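Local coordinates for protein endo-alpha-(1->5)-L-arabinanase (Bacillus licheniformis, PDB 6B7K) that probably cleaves the internal alpha-1,5 bonds between arabinofuranose units of arabinan, as a calcium-binding glycoside hydrolase of family 43, at residues 275-278 with 284-287; 34-39 with 44-49; 20-25 with 211-216; 204-209 with 289-294; 162-167 with 194-199. One frame throughout, in Å; residues are numbered along the deposited sequence.

Contact 1: residues 275-278 with 284-287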
# COMPACT_ATOMS: atom_id res chain seq x y z
N ALA A 275 -7.80 9.63 -3.76
CA ALA A 275 -8.59 9.90 -4.95
C ALA A 275 -8.34 11.33 -5.38
O ALA A 275 -7.93 12.18 -4.59
CB ALA A 275 -10.09 9.66 -4.71
N TYR A 276 -8.61 11.60 -6.66
CA TYR A 276 -8.26 12.87 -7.28
C TYR A 276 -9.50 13.77 -7.34
O TYR A 276 -10.46 13.45 -8.04
CB TYR A 276 -7.66 12.64 -8.66
CG TYR A 276 -6.39 11.82 -8.59
CD1 TYR A 276 -6.44 10.43 -8.62
CD2 TYR A 276 -5.15 12.43 -8.45
CE1 TYR A 276 -5.28 9.68 -8.53
CE2 TYR A 276 -3.99 11.69 -8.36
CZ TYR A 276 -4.06 10.31 -8.40
OH TYR A 276 -2.91 9.56 -8.32
N ASP A 277 -9.45 14.88 -6.61
CA ASP A 277 -10.59 15.77 -6.46
C ASP A 277 -10.83 16.54 -7.75
O ASP A 277 -10.03 17.42 -8.12
CB ASP A 277 -10.35 16.73 -5.29
CG ASP A 277 -11.63 17.33 -4.76
OD1 ASP A 277 -12.71 17.07 -5.35
OD2 ASP A 277 -11.57 18.05 -3.74
N ALA A 278 -11.92 16.23 -8.45
CA ALA A 278 -12.26 16.95 -9.67
C ALA A 278 -12.68 18.39 -9.40
O ALA A 278 -12.72 19.20 -10.33
CB ALA A 278 -13.36 16.22 -10.44
N SER A 284 -4.69 14.89 -5.18
CA SER A 284 -5.12 13.68 -4.49
C SER A 284 -5.41 13.96 -3.03
O SER A 284 -4.57 14.50 -2.30
CB SER A 284 -4.04 12.60 -4.62
OG SER A 284 -2.80 13.07 -4.13
N LYS A 285 -6.61 13.59 -2.59
CA LYS A 285 -7.05 13.76 -1.21
C LYS A 285 -7.14 12.39 -0.53
O LYS A 285 -6.93 11.34 -1.15
CB LYS A 285 -8.40 14.48 -1.16
CG LYS A 285 -8.44 15.78 -1.95
CD LYS A 285 -7.49 16.80 -1.37
CE LYS A 285 -7.65 18.14 -2.06
NZ LYS A 285 -6.86 19.20 -1.38
N LEU A 286 -7.47 12.42 0.75
CA LEU A 286 -7.63 11.21 1.55
C LEU A 286 -9.10 10.82 1.60
O LEU A 286 -9.96 11.65 1.94
CB LEU A 286 -7.09 11.42 2.97
CG LEU A 286 -7.25 10.25 3.94
CD1 LEU A 286 -6.54 9.01 3.41
CD2 LEU A 286 -6.73 10.63 5.32
N LEU A 287 -9.39 9.57 1.26
CA LEU A 287 -10.74 9.03 1.32
C LEU A 287 -10.73 7.79 2.21
O LEU A 287 -9.97 6.85 1.96
CB LEU A 287 -11.27 8.68 -0.07
CG LEU A 287 -11.78 9.86 -0.90
CD1 LEU A 287 -12.53 9.37 -2.12
CD2 LEU A 287 -12.66 10.76 -0.05
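Ala-275 O is approached by two groups of the facing strand. Lys-285 N donates to Ala-275 O at 2.8 Å and 162°, and the CA-H of Ser-284 nears the same oxygen, with Ser-284 CA 3.2 Å from Ala-275 O. The return bond, from Ala-275 N to Lys-285 O at 3.2 Å, is longer and its donor is tilted 29° from the carbonyl plane. The two bonds make a hydrogen-bonded pair of the antiparallel hairpin of strands 270-277 and 284-293, part of one blade of the GH43 beta-propeller.

On the face of Ala-275, contact is made through carbon: Ala-275 CB meets Leu-287 CD1 at 3.6 Å, and Asp-277 CB lies 4.0 Å from Lys-285 CG. The charged ends of this second pair do not touch. Asp-277 OD1 forms a salt bridge with Arg-256 NE, and Trp-257 of strand 257-266 packs against all four side chains.

Tyr-276 and Ser-284, a non-hydrogen-bonded pair, occupy the other face. With CG beside the backbone N (chi1 -61°), the Tyr-276 ring is carried past Ser-284, CE2 lying 3.8 Å from Ser-284 CB. Tyr-276 OH is hydrogen-bonded with His-22 NE2 and His-274 NE2, and Ser-284 OG with Ile-21 O.

The hairpin is thus chemically two-sided: carbon atoms pack against Trp-257, whereas the hydroxyls on the opposite face tie it to the loop carrying the predicted proton acceptor, Asp-23.

Contact 2: residues 34-39 with 44-49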
# COMPACT_ATOMS: atom_id res chain seq x y z
N TYR A 34 -3.30 7.91 12.29
CA TYR A 34 -2.11 8.30 11.56
C TYR A 34 -2.18 7.73 10.16
O TYR A 34 -2.31 6.51 9.99
CB TYR A 34 -0.83 7.83 12.26
CG TYR A 34 -0.54 8.53 13.57
CD1 TYR A 34 0.05 9.79 13.58
CD2 TYR A 34 -0.84 7.94 14.78
CE1 TYR A 34 0.32 10.44 14.77
CE2 TYR A 34 -0.57 8.58 15.98
CZ TYR A 34 0.01 9.83 15.97
OH TYR A 34 0.28 10.47 17.16
N THR A 35 -2.11 8.59 9.15
CA THR A 35 -2.02 8.18 7.76
C THR A 35 -0.60 8.44 7.27
O THR A 35 -0.15 9.59 7.24
CB THR A 35 -3.03 8.92 6.89
OG1 THR A 35 -4.36 8.56 7.27
CG2 THR A 35 -2.83 8.56 5.43
N PHE A 36 0.10 7.37 6.92
CA PHE A 36 1.41 7.47 6.28
C PHE A 36 1.23 7.50 4.77
O PHE A 36 0.45 6.72 4.22
CB PHE A 36 2.30 6.30 6.69
CG PHE A 36 2.78 6.36 8.12
CD1 PHE A 36 1.92 6.07 9.17
CD2 PHE A 36 4.09 6.69 8.41
CE1 PHE A 36 2.35 6.12 10.48
CE2 PHE A 36 4.54 6.73 9.72
CZ PHE A 36 3.67 6.45 10.76
N GLY A 37 1.94 8.41 4.11
CA GLY A 37 1.80 8.57 2.68
C GLY A 37 3.13 8.89 2.02
O GLY A 37 4.14 9.08 2.69
N THR A 38 3.10 8.93 0.69
CA THR A 38 4.26 9.34 -0.08
C THR A 38 4.67 10.75 0.33
O THR A 38 3.83 11.64 0.48
CB THR A 38 3.95 9.29 -1.57
OG1 THR A 38 3.73 7.93 -1.96
CG2 THR A 38 5.11 9.86 -2.39
N GLY A 39 5.98 10.94 0.53
CA GLY A 39 6.45 12.19 1.11
C GLY A 39 6.14 13.38 0.23
O GLY A 39 6.13 13.30 -1.00
N LEU A 44 8.82 10.87 3.98
CA LEU A 44 7.50 10.27 4.01
C LEU A 44 6.53 11.19 4.72
O LEU A 44 6.85 11.77 5.76
CB LEU A 44 7.53 8.91 4.71
CG LEU A 44 8.31 7.81 3.99
CD1 LEU A 44 8.51 6.61 4.90
CD2 LEU A 44 7.59 7.40 2.71
N ARG A 45 5.33 11.33 4.15
CA ARG A 45 4.32 12.25 4.67
C ARG A 45 3.46 11.56 5.72
O ARG A 45 3.03 10.42 5.54
CB ARG A 45 3.45 12.78 3.53
CG ARG A 45 2.30 13.66 3.97
CD ARG A 45 1.78 14.49 2.80
NE ARG A 45 0.51 15.15 3.10
CZ ARG A 45 0.40 16.27 3.81
NH1 ARG A 45 1.48 16.86 4.30
NH2 ARG A 45 -0.80 16.80 4.03
N VAL A 46 3.21 12.27 6.82
CA VAL A 46 2.37 11.78 7.90
C VAL A 46 1.37 12.87 8.27
O VAL A 46 1.76 14.04 8.43
CB VAL A 46 3.19 11.37 9.14
CG1 VAL A 46 2.27 10.92 10.26
CG2 VAL A 46 4.18 10.27 8.79
N ILE A 47 0.10 12.50 8.38
CA ILE A 47 -0.93 13.41 8.85
C ILE A 47 -1.74 12.70 9.93
O ILE A 47 -1.91 11.48 9.90
CB ILE A 47 -1.85 13.91 7.71
CG1 ILE A 47 -2.42 12.74 6.91
CG2 ILE A 47 -1.08 14.84 6.80
CD1 ILE A 47 -3.29 13.18 5.75
N LYS A 48 -2.21 13.47 10.90
CA LYS A 48 -2.85 12.95 12.10
C LYS A 48 -4.29 13.45 12.19
O LYS A 48 -4.67 14.42 11.54
CB LYS A 48 -2.07 13.37 13.36
CG LYS A 48 -1.83 14.87 13.45
CD LYS A 48 -0.85 15.23 14.56
CE LYS A 48 -1.41 14.88 15.92
NZ LYS A 48 -0.53 15.39 17.02
N SER A 49 -5.08 12.76 13.02
CA SER A 49 -6.48 13.12 13.20
C SER A 49 -6.98 12.58 14.53
O SER A 49 -6.64 11.46 14.92
CB SER A 49 -7.34 12.58 12.06
OG SER A 49 -8.71 12.90 12.27
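Leu-44 lies in the returning arm of a beta hairpin, strands 32-38 and 44-49, in a blade of the five-bladed propeller expected of a GH43 enzyme; its CD2 stands 3.8 Å from Gly-37 O. Arg-45 follows in a hydrogen-bonded pair with Gly-37. Gly-37 N reaches Arg-45 O at 2.7 Å, whereas the return bond, Arg-45 N to Gly-37 O at 2.9 Å, comes from above the carbonyl plane, 43° out of it. The arginine chain leaves with CG anti to the backbone N (chi1 175°) and stays extended as far as NE, so that its guanidinium is carried off to a salt bridge with Asp-18 and a bond to Phe-20 O.

Val-46 turns to the opposite face, beside Phe-36, and the two side chains run in the same direction. With CG1 anti to the backbone N (chi1 178°), CG2 is the branch that meets the ring, 3.6 Å from Phe-36 CD2.

Ile-47 returns to the face of Arg-45 and pairs with Thr-35: Thr-35 N points almost straight at Ile-47 O over 3.0 Å, and Ile-47 CG1 packs 3.9 Å from Thr-35 CB. Lys-48, an exposed residue again on the Val-46 face, lies alongside Tyr-34, with its CB 4.0 Å from Tyr-34 CE1. Within the returning strand itself, the methyl Ile-47 CG2 sits 3.4 Å above the guanidinium plane of Arg-45, offset toward the rim of that group.

Contact 3: residues 20-25 with 211-216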
# COMPACT_ATOMS: atom_id res chain seq x y z
N PHE A 20 -4.46 16.24 2.13
CA PHE A 20 -3.71 15.81 0.96
C PHE A 20 -2.89 14.57 1.30
O PHE A 20 -2.22 14.52 2.34
CB PHE A 20 -2.79 16.93 0.47
CG PHE A 20 -1.74 16.45 -0.51
CD1 PHE A 20 -2.04 16.34 -1.85
CD2 PHE A 20 -0.46 16.12 -0.08
CE1 PHE A 20 -1.08 15.91 -2.76
CE2 PHE A 20 0.50 15.69 -0.98
CZ PHE A 20 0.18 15.58 -2.32
N ILE A 21 -2.93 13.58 0.42
CA ILE A 21 -2.19 12.34 0.62
C ILE A 21 -2.01 11.67 -0.73
O ILE A 21 -2.73 11.96 -1.69
CB ILE A 21 -2.91 11.40 1.63
CG1 ILE A 21 -1.91 10.43 2.26
CG2 ILE A 21 -4.03 10.64 0.94
CD1 ILE A 21 -0.77 11.11 2.97
N HIS A 22 -1.04 10.76 -0.81
CA HIS A 22 -0.86 9.92 -1.98
C HIS A 22 -0.23 8.61 -1.53
O HIS A 22 0.76 8.62 -0.80
CB HIS A 22 0.01 10.61 -3.03
CG HIS A 22 -0.23 10.10 -4.42
ND1 HIS A 22 0.58 9.17 -5.03
CD2 HIS A 22 -1.20 10.40 -5.32
CE1 HIS A 22 0.13 8.92 -6.24
NE2 HIS A 22 -0.95 9.65 -6.45
N ASP A 23 -0.83 7.49 -1.96
CA ASP A 23 -0.43 6.15 -1.54
C ASP A 23 -0.51 6.01 -0.03
O ASP A 23 0.51 5.80 0.63
CB ASP A 23 0.99 5.85 -2.04
CG ASP A 23 1.17 6.15 -3.51
OD1 ASP A 23 0.34 5.69 -4.33
OD2 ASP A 23 2.14 6.87 -3.86
N PRO A 24 -1.70 6.11 0.56
CA PRO A 24 -1.81 6.13 2.02
C PRO A 24 -1.86 4.74 2.64
O PRO A 24 -2.19 3.74 2.00
CB PRO A 24 -3.15 6.85 2.24
CG PRO A 24 -3.97 6.41 1.09
CD PRO A 24 -3.02 6.28 -0.08
N SER A 25 -1.51 4.70 3.93
CA SER A 25 -1.64 3.51 4.76
C SER A 25 -2.04 3.98 6.15
O SER A 25 -1.32 4.77 6.77
CB SER A 25 -0.35 2.70 4.81
OG SER A 25 -0.51 1.51 5.56
N SER A 211 -3.67 3.41 -14.54
CA SER A 211 -2.72 4.51 -14.42
C SER A 211 -3.09 5.44 -13.26
O SER A 211 -4.26 5.72 -13.02
CB SER A 211 -2.66 5.30 -15.73
OG SER A 211 -1.63 6.27 -15.71
N CYS A 212 -2.06 5.96 -12.58
CA CYS A 212 -2.27 6.59 -11.28
C CYS A 212 -1.99 8.08 -11.22
O CYS A 212 -2.64 8.77 -10.42
CB CYS A 212 -1.41 5.90 -10.21
SG CYS A 212 0.34 5.75 -10.63
N CYS A 213 -1.07 8.62 -12.01
CA CYS A 213 -0.58 9.98 -11.78
C CYS A 213 -1.10 10.99 -12.80
O CYS A 213 -0.46 12.02 -13.03
CB CYS A 213 0.95 9.99 -11.77
SG CYS A 213 1.67 9.97 -10.12
N LYS A 214 -2.27 10.74 -13.39
CA LYS A 214 -2.84 11.66 -14.37
C LYS A 214 -3.88 12.59 -13.77
O LYS A 214 -4.56 13.30 -14.52
CB LYS A 214 -3.43 10.88 -15.55
N GLY A 215 -4.02 12.61 -12.45
CA GLY A 215 -4.89 13.59 -11.81
C GLY A 215 -6.36 13.32 -12.08
O GLY A 215 -6.83 12.18 -11.96
N VAL A 216 -7.09 14.38 -12.45
CA VAL A 216 -8.51 14.25 -12.79
C VAL A 216 -8.72 13.19 -13.87
O VAL A 216 -9.73 12.48 -13.87
CB VAL A 216 -9.08 15.61 -13.24
CG1 VAL A 216 -10.49 15.46 -13.79
CG2 VAL A 216 -9.08 16.59 -12.10
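The imidazole of His-22 meets two consecutive cysteines in quite different ways. Cys-213 SG lies obliquely to the ring, 5.0 Å from the His-22 ring centroid and 53° off its normal, so the sulfur neither sits squarely over the face nor lies in the plane; the closest atoms are Cys-213 SG and His-22 CE1, at 4.3 Å. The carbonyl of Cys-212, by contrast, is at the ring edge, near its plane, with Cys-212 O 4.4 Å from His-22 NE2. That separation is too long for a hydrogen bond, and NE2 is instead bonded with the hydroxyl of Tyr-276.

The other ring nitrogen adds a weak, bent bond within its own loop, from His-22 ND1 to Asp-23 OD2 at 3.0 Å and 142°; together the bonds at the two nitrogens limit the ring's rotation. With CG roughly opposite the backbone N (chi1 -156°), the ring is turned toward the cysteines while ND1 stays within range of that carboxylate. Asp-23 is the predicted proton acceptor, and the side chain of Cys-212 comes within about 3 Å of that of Glu-192, the predicted donor, so this light contact spans the two sides of the probable active site.

Both partners are loops, one between strands 16-17 and 25-29, the other between strands 202-209 and 221-227. The His-274 ring of strand 270-277 meets that of His-22, and Ser-284 of strand 284-293 also touches it.

Contact 4: residues 204-209 with 289-294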
# COMPACT_ATOMS: atom_id res chain seq x y z
N TYR A 204 -7.81 -11.89 1.39
CA TYR A 204 -8.36 -10.95 0.42
C TYR A 204 -7.25 -10.02 -0.06
O TYR A 204 -6.80 -9.14 0.68
CB TYR A 204 -9.52 -10.15 1.01
CG TYR A 204 -10.73 -11.00 1.31
CD1 TYR A 204 -10.83 -11.68 2.52
CD2 TYR A 204 -11.77 -11.11 0.40
CE1 TYR A 204 -11.94 -12.46 2.80
CE2 TYR A 204 -12.88 -11.88 0.68
CZ TYR A 204 -12.95 -12.56 1.88
OH TYR A 204 -14.06 -13.33 2.17
N LEU A 205 -6.82 -10.20 -1.31
CA LEU A 205 -5.81 -9.34 -1.91
C LEU A 205 -6.51 -8.19 -2.64
O LEU A 205 -7.21 -8.41 -3.63
CB LEU A 205 -4.93 -10.14 -2.87
CG LEU A 205 -4.04 -9.31 -3.80
CD1 LEU A 205 -3.08 -8.45 -3.00
CD2 LEU A 205 -3.30 -10.20 -4.79
N PHE A 206 -6.32 -6.97 -2.13
CA PHE A 206 -6.73 -5.77 -2.85
C PHE A 206 -5.57 -5.26 -3.68
O PHE A 206 -4.41 -5.39 -3.28
CB PHE A 206 -7.18 -4.68 -1.88
CG PHE A 206 -8.33 -5.07 -1.00
CD1 PHE A 206 -8.13 -5.83 0.14
CD2 PHE A 206 -9.62 -4.65 -1.29
CE1 PHE A 206 -9.19 -6.18 0.96
CE2 PHE A 206 -10.68 -5.00 -0.48
CZ PHE A 206 -10.46 -5.77 0.65
N VAL A 207 -5.87 -4.70 -4.85
CA VAL A 207 -4.87 -4.14 -5.74
C VAL A 207 -5.43 -2.88 -6.40
O VAL A 207 -6.62 -2.57 -6.29
CB VAL A 207 -4.41 -5.13 -6.83
CG1 VAL A 207 -3.67 -6.33 -6.23
CG2 VAL A 207 -5.59 -5.58 -7.67
N SER A 208 -4.55 -2.16 -7.09
CA SER A 208 -4.93 -0.99 -7.86
C SER A 208 -4.66 -1.26 -9.33
O SER A 208 -3.59 -1.75 -9.69
CB SER A 208 -4.15 0.25 -7.39
OG SER A 208 -4.42 0.52 -6.03
N PHE A 209 -5.64 -0.94 -10.18
CA PHE A 209 -5.55 -1.18 -11.61
C PHE A 209 -5.27 0.12 -12.35
O PHE A 209 -5.73 1.20 -11.96
CB PHE A 209 -6.84 -1.80 -12.15
CG PHE A 209 -6.95 -3.29 -11.92
CD1 PHE A 209 -5.88 -4.01 -11.43
CD2 PHE A 209 -8.13 -3.95 -12.23
CE1 PHE A 209 -5.99 -5.38 -11.23
CE2 PHE A 209 -8.24 -5.32 -12.04
CZ PHE A 209 -7.17 -6.03 -11.54
N ASN A 289 -13.22 4.87 4.19
CA ASN A 289 -14.52 4.22 4.23
C ASN A 289 -14.51 3.11 5.27
O ASN A 289 -13.50 2.45 5.47
CB ASN A 289 -14.91 3.63 2.87
CG ASN A 289 -15.36 4.68 1.89
OD1 ASN A 289 -16.56 4.86 1.67
ND2 ASN A 289 -14.41 5.39 1.29
N ASP A 290 -15.65 2.93 5.92
CA ASP A 290 -15.88 1.71 6.70
C ASP A 290 -16.15 0.56 5.73
O ASP A 290 -17.08 0.62 4.93
CB ASP A 290 -17.05 1.90 7.66
CG ASP A 290 -16.69 2.76 8.86
OD1 ASP A 290 -15.51 3.16 8.97
OD2 ASP A 290 -17.59 3.03 9.69
N LEU A 291 -15.31 -0.47 5.80
CA LEU A 291 -15.42 -1.60 4.88
C LEU A 291 -16.31 -2.68 5.48
O LEU A 291 -16.13 -3.07 6.64
CB LEU A 291 -14.04 -2.18 4.57
CG LEU A 291 -14.00 -3.10 3.35
CD1 LEU A 291 -14.38 -2.33 2.10
CD2 LEU A 291 -12.65 -3.76 3.19
N TYR A 292 -17.27 -3.15 4.69
CA TYR A 292 -18.19 -4.20 5.11
C TYR A 292 -17.99 -5.43 4.23
O TYR A 292 -17.15 -5.45 3.33
CB TYR A 292 -19.64 -3.71 5.06
CG TYR A 292 -19.85 -2.46 5.88
CD1 TYR A 292 -20.07 -2.53 7.25
CD2 TYR A 292 -19.83 -1.21 5.28
CE1 TYR A 292 -20.26 -1.39 7.99
CE2 TYR A 292 -20.02 -0.06 6.01
CZ TYR A 292 -20.23 -0.15 7.37
OH TYR A 292 -20.42 1.00 8.11
N TRP A 293 -18.77 -6.47 4.52
CA TRP A 293 -18.64 -7.74 3.83
C TRP A 293 -20.03 -8.32 3.61
O TRP A 293 -20.84 -8.38 4.54
CB TRP A 293 -17.76 -8.71 4.63
CG TRP A 293 -16.50 -8.07 5.16
CD1 TRP A 293 -16.40 -7.27 6.27
CD2 TRP A 293 -15.18 -8.16 4.62
NE1 TRP A 293 -15.10 -6.86 6.44
CE2 TRP A 293 -14.33 -7.39 5.44
CE3 TRP A 293 -14.63 -8.82 3.51
CZ2 TRP A 293 -12.96 -7.27 5.20
CZ3 TRP A 293 -13.27 -8.70 3.28
CH2 TRP A 293 -12.45 -7.93 4.11
N ASP A 294 -20.31 -8.74 2.37
CA ASP A 294 -21.65 -9.18 2.01
C ASP A 294 -21.96 -10.57 2.56
O ASP A 294 -21.25 -11.07 3.44
CB ASP A 294 -21.84 -9.15 0.48
CG ASP A 294 -20.83 -10.01 -0.26
OD1 ASP A 294 -20.15 -10.85 0.37
OD2 ASP A 294 -20.71 -9.84 -1.50
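At the junction of two consecutive propeller blades, Trp-293 sets the edge of its indole against the face of Tyr-204 in a T-shaped stack. The planes of the phenol and of the indole's six-membered ring meet at 61°, with centroids 5.0 Å apart. One atom does the touching: Trp-293 CZ3 stands 3.8 Å above the Tyr-204 ring plane, over its centre, and is thus nearly equidistant from all six ring carbons, the nearest being Tyr-204 CD1 at 3.9 Å. At its other end the indole is anchored by Trp-293 NE1, which is hydrogen-bonded to Asn-268 O, and Lys-199 adds a cation-pi contact. Replacing Tyr-204 by an alanine would probably leave the CZ3 edge of the indole without the aromatic face it rests on and open a gap between the blades.

Two residues further along strand 202-209, Phe-206 points toward the same neighbour. Its ring atom CZ meets Leu-291 CD2 at 3.9 Å, the two side chains coming from opposite directions. With CG opposite the backbone N (chi1 -165°), the leucine reaches out across the interface and CD2 is the branch that touches. No hydrogen bond joins the segments; the contacts between them are made by carbon atoms, aromatic and aliphatic.

Pro-299 of the short strand 299-300 touches all four of these side chains, while on its own sheet strand 202-209 is flanked by strands 191-199 and 221-227.

Contact 5: residues 162-167 with 194-199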
# COMPACT_ATOMS: atom_id res chain seq x y z
N ILE A 162 2.34 -8.53 -9.03
CA ILE A 162 2.38 -8.54 -7.57
C ILE A 162 3.15 -9.76 -7.10
O ILE A 162 2.87 -10.89 -7.52
CB ILE A 162 0.95 -8.53 -6.99
CG1 ILE A 162 0.18 -7.30 -7.49
CG2 ILE A 162 0.99 -8.60 -5.47
CD1 ILE A 162 0.90 -5.98 -7.27
N LYS A 163 4.12 -9.53 -6.21
CA LYS A 163 4.93 -10.59 -5.63
C LYS A 163 4.64 -10.71 -4.14
O LYS A 163 4.31 -9.73 -3.48
CB LYS A 163 6.42 -10.31 -5.85
CG LYS A 163 6.80 -10.17 -7.32
CD LYS A 163 6.68 -11.51 -8.03
CE LYS A 163 6.74 -11.35 -9.54
NZ LYS A 163 5.49 -10.76 -10.09
N LEU A 164 4.77 -11.93 -3.63
CA LEU A 164 4.51 -12.23 -2.23
C LEU A 164 5.65 -13.07 -1.69
O LEU A 164 6.09 -14.02 -2.35
CB LEU A 164 3.18 -12.96 -2.05
CG LEU A 164 2.85 -13.50 -0.66
CD1 LEU A 164 2.80 -12.37 0.36
CD2 LEU A 164 1.54 -14.27 -0.67
N THR A 165 6.14 -12.72 -0.50
CA THR A 165 7.21 -13.47 0.14
C THR A 165 6.91 -13.61 1.63
O THR A 165 6.19 -12.80 2.22
CB THR A 165 8.58 -12.80 -0.03
OG1 THR A 165 9.57 -13.58 0.64
CG2 THR A 165 8.56 -11.40 0.55
N ARG A 166 7.46 -14.66 2.22
CA ARG A 166 7.33 -14.90 3.65
C ARG A 166 8.47 -14.22 4.39
O ARG A 166 9.62 -14.28 3.97
CB ARG A 166 7.32 -16.40 3.94
N LEU A 167 8.13 -13.57 5.50
CA LEU A 167 9.10 -12.93 6.37
C LEU A 167 9.29 -13.77 7.62
O LEU A 167 8.35 -14.41 8.11
CB LEU A 167 8.65 -11.51 6.75
CG LEU A 167 8.14 -10.62 5.62
CD1 LEU A 167 7.54 -9.34 6.17
CD2 LEU A 167 9.25 -10.29 4.63
N PRO A 194 -0.50 -3.55 -3.72
CA PRO A 194 -1.25 -4.67 -3.14
C PRO A 194 -1.32 -4.60 -1.63
O PRO A 194 -0.41 -4.12 -0.96
CB PRO A 194 -0.43 -5.89 -3.59
CG PRO A 194 0.97 -5.38 -3.58
CD PRO A 194 0.90 -3.91 -3.97
N ASN A 195 -2.44 -5.07 -1.09
CA ASN A 195 -2.55 -5.29 0.35
C ASN A 195 -3.43 -6.50 0.58
O ASN A 195 -4.48 -6.65 -0.06
CB ASN A 195 -3.09 -4.04 1.07
CG ASN A 195 -4.53 -3.73 0.73
OD1 ASN A 195 -4.81 -2.97 -0.19
ND2 ASN A 195 -5.46 -4.32 1.48
N ILE A 196 -3.00 -7.38 1.49
CA ILE A 196 -3.66 -8.65 1.75
C ILE A 196 -4.17 -8.65 3.19
O ILE A 196 -3.51 -8.14 4.09
CB ILE A 196 -2.70 -9.84 1.53
CG1 ILE A 196 -1.95 -9.68 0.21
CG2 ILE A 196 -3.47 -11.15 1.55
CD1 ILE A 196 -0.96 -10.79 -0.06
N THR A 197 -5.35 -9.23 3.39
CA THR A 197 -5.92 -9.38 4.72
C THR A 197 -6.66 -10.70 4.81
O THR A 197 -7.23 -11.19 3.83
CB THR A 197 -6.87 -8.22 5.07
OG1 THR A 197 -7.47 -8.47 6.35
CG2 THR A 197 -7.96 -8.08 4.02
N TYR A 198 -6.64 -11.28 6.01
CA TYR A 198 -7.34 -12.53 6.30
C TYR A 198 -8.63 -12.25 7.05
O TYR A 198 -8.66 -11.44 7.97
CB TYR A 198 -6.45 -13.47 7.12
CG TYR A 198 -7.16 -14.73 7.58
CD1 TYR A 198 -7.21 -15.86 6.77
CD2 TYR A 198 -7.77 -14.80 8.83
CE1 TYR A 198 -7.85 -17.01 7.19
CE2 TYR A 198 -8.41 -15.94 9.26
CZ TYR A 198 -8.45 -17.05 8.43
OH TYR A 198 -9.09 -18.19 8.86
N LYS A 199 -9.70 -12.94 6.64
CA LYS A 199 -10.98 -12.81 7.33
C LYS A 199 -11.82 -14.05 7.06
O LYS A 199 -12.14 -14.33 5.90
CB LYS A 199 -11.73 -11.55 6.89
CG LYS A 199 -13.13 -11.49 7.45
CD LYS A 199 -13.82 -10.20 7.08
CE LYS A 199 -15.27 -10.21 7.54
NZ LYS A 199 -15.40 -10.43 9.00
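Ile-162 packs closely on the ring of Pro-194, whereas the two strands part company within a few residues. Both branches of the isoleucine take part: Ile-162 CG2 approaches Pro-194 CB to 3.6 Å, and Ile-162 CD1 reaches Pro-194 CG at 3.7 Å. CG1 lies beside the backbone N (chi1 -58°) and the chain bends at chi2 (-52°), which brings CD1 against CG and CD of the proline that CG2 also touches. An alanine in place of Ile-162 lacks both branches, which would probably open a gap beside the Pro-194 ring and weaken the packing between the two strands.

Strands 162-167 and 191-199 belong to successive blades of the propeller and exchange no hydrogen bonds; aliphatic packing alone joins these segments. Near this point lie residues of the probable active site: the side chain of Pro-194 is about 4 Å from that of Asp-140, the predicted pKa modulator.

Further along, the grip slackens. Leu-164 CD1 and Ile-196 CD1 only graze at 4.1 Å, with Ile-230 and Tyr-234 packing on Ile-196. Beyond them the backbones diverge toward the partly exposed residues 197-199, and no further side chain meets across the segments.

Overall arrangement
Contacts 1, 2 and 3 form one cluster around the predicted proton acceptor. The centres of contacts 1 and 3 are about 7 Å apart, and contact 2 joins contact 3 through Thr-38 OG1, 2.7 Å from Asp-23 OD2. Contacts 4 and 5 share the sheet of strands 191-199 and 202-209, where Phe-206 N meets Asn-195 O at 2.8 Å; contact 4 links that blade to the one holding contact 1, and contact 5 links it to the preceding blade. Contacts 1 and 5 lie on opposite sides of the chain's centre, with their centres about 26 Å apart. Bound calcium, near the middle, is about 6 Å from the Pro-194 side chain and about 9 Å from that of Phe-206.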